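PDB 2C9K: pesticidal crystal protein Cry4Aa from Bacillus thuringiensis, which kills mosquito larvae by binding to midgut epithelial cells and causing their colloid-osmotic lysis. Local coordinates for residues L348-I360 with T422-L434. Sequence-based numbering, arbitrary orientation.
Sequences LATNIYIFLLNVI and TLFPTYDNYSHIL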
loop_
_atom_site.group_PDB
_atom_site.type_symbol
_atom_site.label_atom_id
_atom_site.label_comp_id
_atom_site.label_asym_id
_atom_site.label_seq_id
_atom_site.Cartn_x
_atom_site.Cartn_y
_atom_site.Cartn_z
ATOM N N LEU A 348 -12.365 -2.824 20.115
ATOM C CA LEU A 348 -12.149 -1.594 19.361
ATOM C C LEU A 348 -13.414 -1.202 18.606
ATOM O O LEU A 348 -13.966 -1.999 17.857
ATOM C CB LEU A 348 -11.001 -1.786 18.365
ATOM C CG LEU A 348 -9.597 -2.036 18.931
ATOM C CD1 LEU A 348 -8.653 -2.449 17.813
ATOM C CD2 LEU A 348 -9.088 -0.782 19.627
ATOM N N ALA A 349 -13.879 0.027 18.803
ATOM C CA ALA A 349 -15.077 0.499 18.116
ATOM C C ALA A 349 -14.685 1.084 16.772
ATOM O O ALA A 349 -13.516 1.088 16.407
ATOM C CB ALA A 349 -15.784 1.551 18.950
ATOM N N THR A 350 -15.660 1.587 16.031
ATOM C CA THR A 350 -15.361 2.163 14.736
ATOM C C THR A 350 -14.583 3.459 14.918
ATOM O O THR A 350 -14.837 4.231 15.844
ATOM C CB THR A 350 -16.642 2.439 13.947
ATOM O OG1 THR A 350 -17.553 1.349 14.139
ATOM C CG2 THR A 350 -16.322 2.562 12.445
ATOM N N ASN A 351 -13.627 3.687 14.025
ATOM C CA ASN A 351 -12.788 4.876 14.074
ATOM C C ASN A 351 -11.856 4.892 15.292
ATOM O O ASN A 351 -11.454 5.957 15.772
ATOM C CB ASN A 351 -13.658 6.131 14.034
ATOM C CG ASN A 351 -14.364 6.298 12.698
ATOM O OD1 ASN A 351 -13.720 6.341 11.642
ATOM N ND2 ASN A 351 -15.692 6.393 12.735
ATOM N N ILE A 352 -11.533 3.694 15.780
ATOM C CA ILE A 352 -10.613 3.504 16.900
ATOM C C ILE A 352 -9.584 2.468 16.419
ATOM O O ILE A 352 -9.887 1.278 16.287
ATOM C CB ILE A 352 -11.337 2.993 18.175
ATOM C CG1 ILE A 352 -11.976 4.165 18.934
ATOM C CG2 ILE A 352 -10.346 2.279 19.084
ATOM C CD1 ILE A 352 -13.222 4.711 18.305
ATOM N N TYR A 353 -8.365 2.932 16.156
ATOM C CA TYR A 353 -7.326 2.057 15.643
ATOM C C TYR A 353 -6.042 1.974 16.448
ATOM O O TYR A 353 -5.711 2.863 17.233
ATOM C CB TYR A 353 -6.977 2.482 14.219
ATOM C CG TYR A 353 -8.172 2.915 13.404
ATOM C CD1 TYR A 353 -8.445 4.266 13.195
ATOM C CD2 TYR A 353 -9.044 1.975 12.858
ATOM C CE1 TYR A 353 -9.560 4.669 12.464
ATOM C CE2 TYR A 353 -10.163 2.367 12.125
ATOM C CZ TYR A 353 -10.416 3.714 11.934
ATOM O OH TYR A 353 -11.541 4.104 11.240
ATOM N N ILE A 354 -5.316 0.886 16.229
ATOM C CA ILE A 354 -4.035 0.661 16.881
ATOM C C ILE A 354 -2.990 1.113 15.853
ATOM O O ILE A 354 -2.923 0.559 14.760
ATOM C CB ILE A 354 -3.859 -0.841 17.237
ATOM C CG1 ILE A 354 -4.954 -1.267 18.218
ATOM C CG2 ILE A 354 -2.510 -1.086 17.877
ATOM C CD1 ILE A 354 -5.021 -2.762 18.471
ATOM N N PHE A 355 -2.196 2.128 16.191
ATOM C CA PHE A 355 -1.201 2.641 15.256
ATOM C C PHE A 355 0.232 2.401 15.705
ATOM O O PHE A 355 1.180 2.678 14.969
ATOM C CB PHE A 355 -1.425 4.132 15.023
ATOM C CG PHE A 355 -1.081 4.990 16.206
ATOM C CD1 PHE A 355 0.250 5.245 16.537
ATOM C CD2 PHE A 355 -2.078 5.560 16.978
ATOM C CE1 PHE A 355 0.582 6.063 17.623
ATOM C CE2 PHE A 355 -1.759 6.378 18.066
ATOM C CZ PHE A 355 -0.424 6.629 18.387
ATOM N N LEU A 356 0.383 1.897 16.922
ATOM C CA LEU A 356 1.695 1.599 17.475
ATOM C C LEU A 356 1.508 0.730 18.706
ATOM O O LEU A 356 0.586 0.951 19.490
ATOM C CB LEU A 356 2.413 2.887 17.882
ATOM C CG LEU A 356 3.829 2.742 18.456
ATOM C CD1 LEU A 356 4.795 2.291 17.365
ATOM C CD2 LEU A 356 4.285 4.065 19.019
ATOM N N LEU A 357 2.348 -0.282 18.871
ATOM C CA LEU A 357 2.231 -1.093 20.066
ATOM C C LEU A 357 3.575 -1.529 20.583
ATOM O O LEU A 357 4.579 -1.499 19.867
ATOM C CB LEU A 357 1.327 -2.309 19.867
ATOM C CG LEU A 357 1.687 -3.411 18.895
ATOM C CD1 LEU A 357 0.933 -4.679 19.291
ATOM C CD2 LEU A 357 1.328 -2.977 17.486
ATOM N N ASN A 358 3.575 -1.914 21.851
ATOM C CA ASN A 358 4.775 -2.337 22.542
ATOM C C ASN A 358 4.538 -3.752 23.007
ATOM O O ASN A 358 3.526 -4.022 23.638
ATOM C CB ASN A 358 4.992 -1.430 23.750
ATOM C CG ASN A 358 6.364 -1.571 24.349
ATOM O OD1 ASN A 358 6.763 -2.655 24.782
ATOM N ND2 ASN A 358 7.100 -0.466 24.384
ATOM N N VAL A 359 5.448 -4.663 22.693
ATOM C CA VAL A 359 5.265 -6.041 23.130
ATOM C C VAL A 359 6.435 -6.556 23.965
ATOM O O VAL A 359 7.601 -6.283 23.661
ATOM C CB VAL A 359 5.042 -6.999 21.932
ATOM C CG1 VAL A 359 3.981 -6.428 21.008
ATOM C CG2 VAL A 359 6.333 -7.225 21.185
ATOM N N ILE A 360 6.097 -7.269 25.037
ATOM C CA ILE A 360 7.082 -7.872 25.923
ATOM C C ILE A 360 6.862 -9.374 25.843
ATOM O O ILE A 360 5.815 -9.884 26.237
ATOM C CB ILE A 360 6.914 -7.446 27.405
ATOM C CG1 ILE A 360 7.140 -5.939 27.567
ATOM C CG2 ILE A 360 7.908 -8.212 28.277
ATOM C CD1 ILE A 360 6.026 -5.080 26.992
ATOM N N THR A 422 7.077 3.894 21.795
ATOM C CA THR A 422 7.387 5.295 21.548
ATOM C C THR A 422 8.374 5.421 20.385
ATOM O O THR A 422 9.517 4.973 20.489
ATOM C CB THR A 422 7.990 5.942 22.813
ATOM O OG1 THR A 422 7.041 5.857 23.889
ATOM C CG2 THR A 422 8.347 7.410 22.554
ATOM N N LEU A 423 7.927 6.029 19.282
ATOM C CA LEU A 423 8.775 6.196 18.101
ATOM C C LEU A 423 8.458 7.389 17.193
ATOM O O LEU A 423 9.255 8.325 17.080
ATOM C CB LEU A 423 8.753 4.919 17.257
ATOM C CG LEU A 423 9.489 3.753 17.915
ATOM C CD1 LEU A 423 9.412 2.488 17.029
ATOM C CD2 LEU A 423 10.958 4.170 18.153
ATOM N N PHE A 424 7.316 7.347 16.516
ATOM C CA PHE A 424 6.956 8.436 15.621
ATOM C C PHE A 424 5.464 8.729 15.585
ATOM O O PHE A 424 5.033 9.823 15.930
ATOM C CB PHE A 424 7.435 8.155 14.183
ATOM C CG PHE A 424 8.917 8.327 13.981
ATOM C CD1 PHE A 424 9.815 7.297 14.321
ATOM C CD2 PHE A 424 9.426 9.529 13.451
ATOM C CE1 PHE A 424 11.219 7.456 14.138
ATOM C CE2 PHE A 424 10.813 9.715 13.259
ATOM C CZ PHE A 424 11.718 8.673 13.604
ATOM N N PRO A 425 4.655 7.752 15.170
ATOM C CA PRO A 425 3.204 7.900 15.077
ATOM C C PRO A 425 2.523 8.482 16.305
ATOM O O PRO A 425 2.876 8.183 17.448
ATOM C CB PRO A 425 2.723 6.477 14.807
ATOM C CG PRO A 425 3.871 5.864 14.147
ATOM C CD PRO A 425 5.035 6.357 14.930
ATOM N N THR A 426 1.530 9.316 16.033
ATOM C CA THR A 426 0.717 9.939 17.064
ATOM C C THR A 426 -0.727 9.666 16.652
ATOM O O THR A 426 -0.963 9.161 15.563
ATOM C CB THR A 426 0.988 11.466 17.160
ATOM O OG1 THR A 426 0.859 12.063 15.864
ATOM C CG2 THR A 426 2.389 11.723 17.706
ATOM N N TYR A 427 -1.692 9.986 17.502
ATOM C CA TYR A 427 -3.092 9.732 17.167
ATOM C C TYR A 427 -3.523 10.528 15.936
ATOM O O TYR A 427 -4.430 10.133 15.210
ATOM C CB TYR A 427 -3.975 10.122 18.345
ATOM C CG TYR A 427 -3.971 11.606 18.602
ATOM C CD1 TYR A 427 -4.954 12.431 18.060
ATOM C CD2 TYR A 427 -2.954 12.196 19.346
ATOM C CE1 TYR A 427 -4.921 13.810 18.256
ATOM C CE2 TYR A 427 -2.908 13.569 19.547
ATOM C CZ TYR A 427 -3.889 14.371 19.002
ATOM O OH TYR A 427 -3.824 15.734 19.214
ATOM N N ASP A 428 -2.857 11.653 15.713
ATOM C CA ASP A 428 -3.164 12.546 14.605
ATOM C C ASP A 428 -2.096 12.525 13.509
ATOM O O ASP A 428 -2.021 13.435 12.680
ATOM C CB ASP A 428 -3.311 13.971 15.129
ATOM C CG ASP A 428 -1.998 14.533 15.638
ATOM O OD1 ASP A 428 -1.407 13.939 16.567
ATOM O OD2 ASP A 428 -1.542 15.564 15.104
ATOM N N ASN A 429 -1.257 11.494 13.514
ATOM C CA ASN A 429 -0.222 11.364 12.498
ATOM C C ASN A 429 0.327 9.949 12.447
ATOM O O ASN A 429 1.347 9.659 13.069
ATOM C CB ASN A 429 0.919 12.340 12.759
ATOM C CG ASN A 429 1.918 12.375 11.619
ATOM O OD1 ASN A 429 1.796 11.614 10.655
ATOM N ND2 ASN A 429 2.910 13.256 11.719
ATOM N N TYR A 430 -0.354 9.075 11.706
ATOM C CA TYR A 430 0.054 7.679 11.566
ATOM C C TYR A 430 -0.317 7.199 10.162
ATOM O O TYR A 430 -1.369 7.559 9.637
ATOM C CB TYR A 430 -0.643 6.821 12.629
ATOM C CG TYR A 430 -2.147 6.816 12.508
ATOM C CD1 TYR A 430 -2.812 5.763 11.887
ATOM C CD2 TYR A 430 -2.905 7.897 12.961
ATOM C CE1 TYR A 430 -4.195 5.793 11.714
ATOM C CE2 TYR A 430 -4.281 7.936 12.793
ATOM C CZ TYR A 430 -4.918 6.884 12.168
ATOM O OH TYR A 430 -6.279 6.928 11.978
ATOM N N SER A 431 0.544 6.384 9.559
ATOM C CA SER A 431 0.313 5.893 8.203
ATOM C C SER A 431 -0.300 4.500 8.118
ATOM O O SER A 431 -0.841 4.117 7.072
ATOM C CB SER A 431 1.624 5.887 7.433
ATOM O OG SER A 431 2.531 4.983 8.037
ATOM N N HIS A 432 -0.205 3.732 9.199
ATOM C CA HIS A 432 -0.763 2.385 9.191
ATOM C C HIS A 432 -1.468 2.069 10.493
ATOM O O HIS A 432 -1.189 2.683 11.516
ATOM C CB HIS A 432 0.338 1.343 8.949
ATOM C CG HIS A 432 0.896 1.347 7.556
ATOM N ND1 HIS A 432 1.691 2.365 7.072
ATOM C CD2 HIS A 432 0.803 0.437 6.556
ATOM C CE1 HIS A 432 2.064 2.080 5.837
ATOM N NE2 HIS A 432 1.540 0.916 5.501
ATOM N N ILE A 433 -2.390 1.112 10.439
ATOM C CA ILE A 433 -3.146 0.664 11.607
ATOM C C ILE A 433 -3.068 -0.863 11.682
ATOM O O ILE A 433 -2.993 -1.539 10.650
ATOM C CB ILE A 433 -4.644 1.052 11.512
ATOM C CG1 ILE A 433 -5.318 0.250 10.390
ATOM C CG2 ILE A 433 -4.786 2.566 11.306
ATOM C CD1 ILE A 433 -6.820 0.414 10.345
ATOM N N LEU A 434 -3.097 -1.411 12.891
ATOM C CA LEU A 434 -3.023 -2.862 13.051
ATOM C C LEU A 434 -4.238 -3.506 12.396
ATOM O O LEU A 434 -5.344 -2.989 12.502
ATOM C CB LEU A 434 -2.974 -3.251 14.535
ATOM C CG LEU A 434 -2.696 -4.748 14.697
ATOM C CD1 LEU A 434 -1.272 -5.034 14.249
ATOM C CD2 LEU A 434 -2.900 -5.182 16.134
HETATM O O HOH W 1 -6.573 -1.108 14.481
HETATM O O HOH W 2 1.469 2.836 12.383
#
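Phe355 drives its ring into the loop that precedes strand 432-434, and this is the densest part of the contact. With CG held between the backbone N and carbonyl carbon (chi1 71°), the ring reaches the type I turn Thr426-Asn429: Thr426 O lies over the centre of one face, 3.7 Å above the plane. Pro425 crosses obliquely, its CB 3.3 Å from Phe355 CD1. Near the root of the side chain, Phe355 CB meets Tyr430 CB at 3.7 Å; the two rings are nearly parallel but slid apart, with little overlap. Phe355 and Leu356 form a classic beta bulge opposite Phe379 of the adjacent strand 373-381. Both segments belong to the middle, beta-prism domain of the three-domain delta-endotoxin fold, and the contact joins two of its antiparallel sheets where strands 353-360 and 432-434 cross at 101°. One direct backbone hydrogen bond links them, from Leu434 N to Ile354 O (2.7 Å), which also receives a CA-H contact from Ile433; a water bridges Ile354 N and Leu434 O. Beside this junction, Ile354 and Leu434 lie side by side, their CB atoms 3.7 Å apart. Ile433 packs on Tyr353, CG2 against CB and CD1 against CD2, while the hydroxyl of Tyr430 approaches Tyr353 CD1 at 3.6 Å. Packing thins at exposed Thr422 and Leu423, which offer little more than backbone nitrogens to Leu356 CD2, 3.9 Å from Thr422 N.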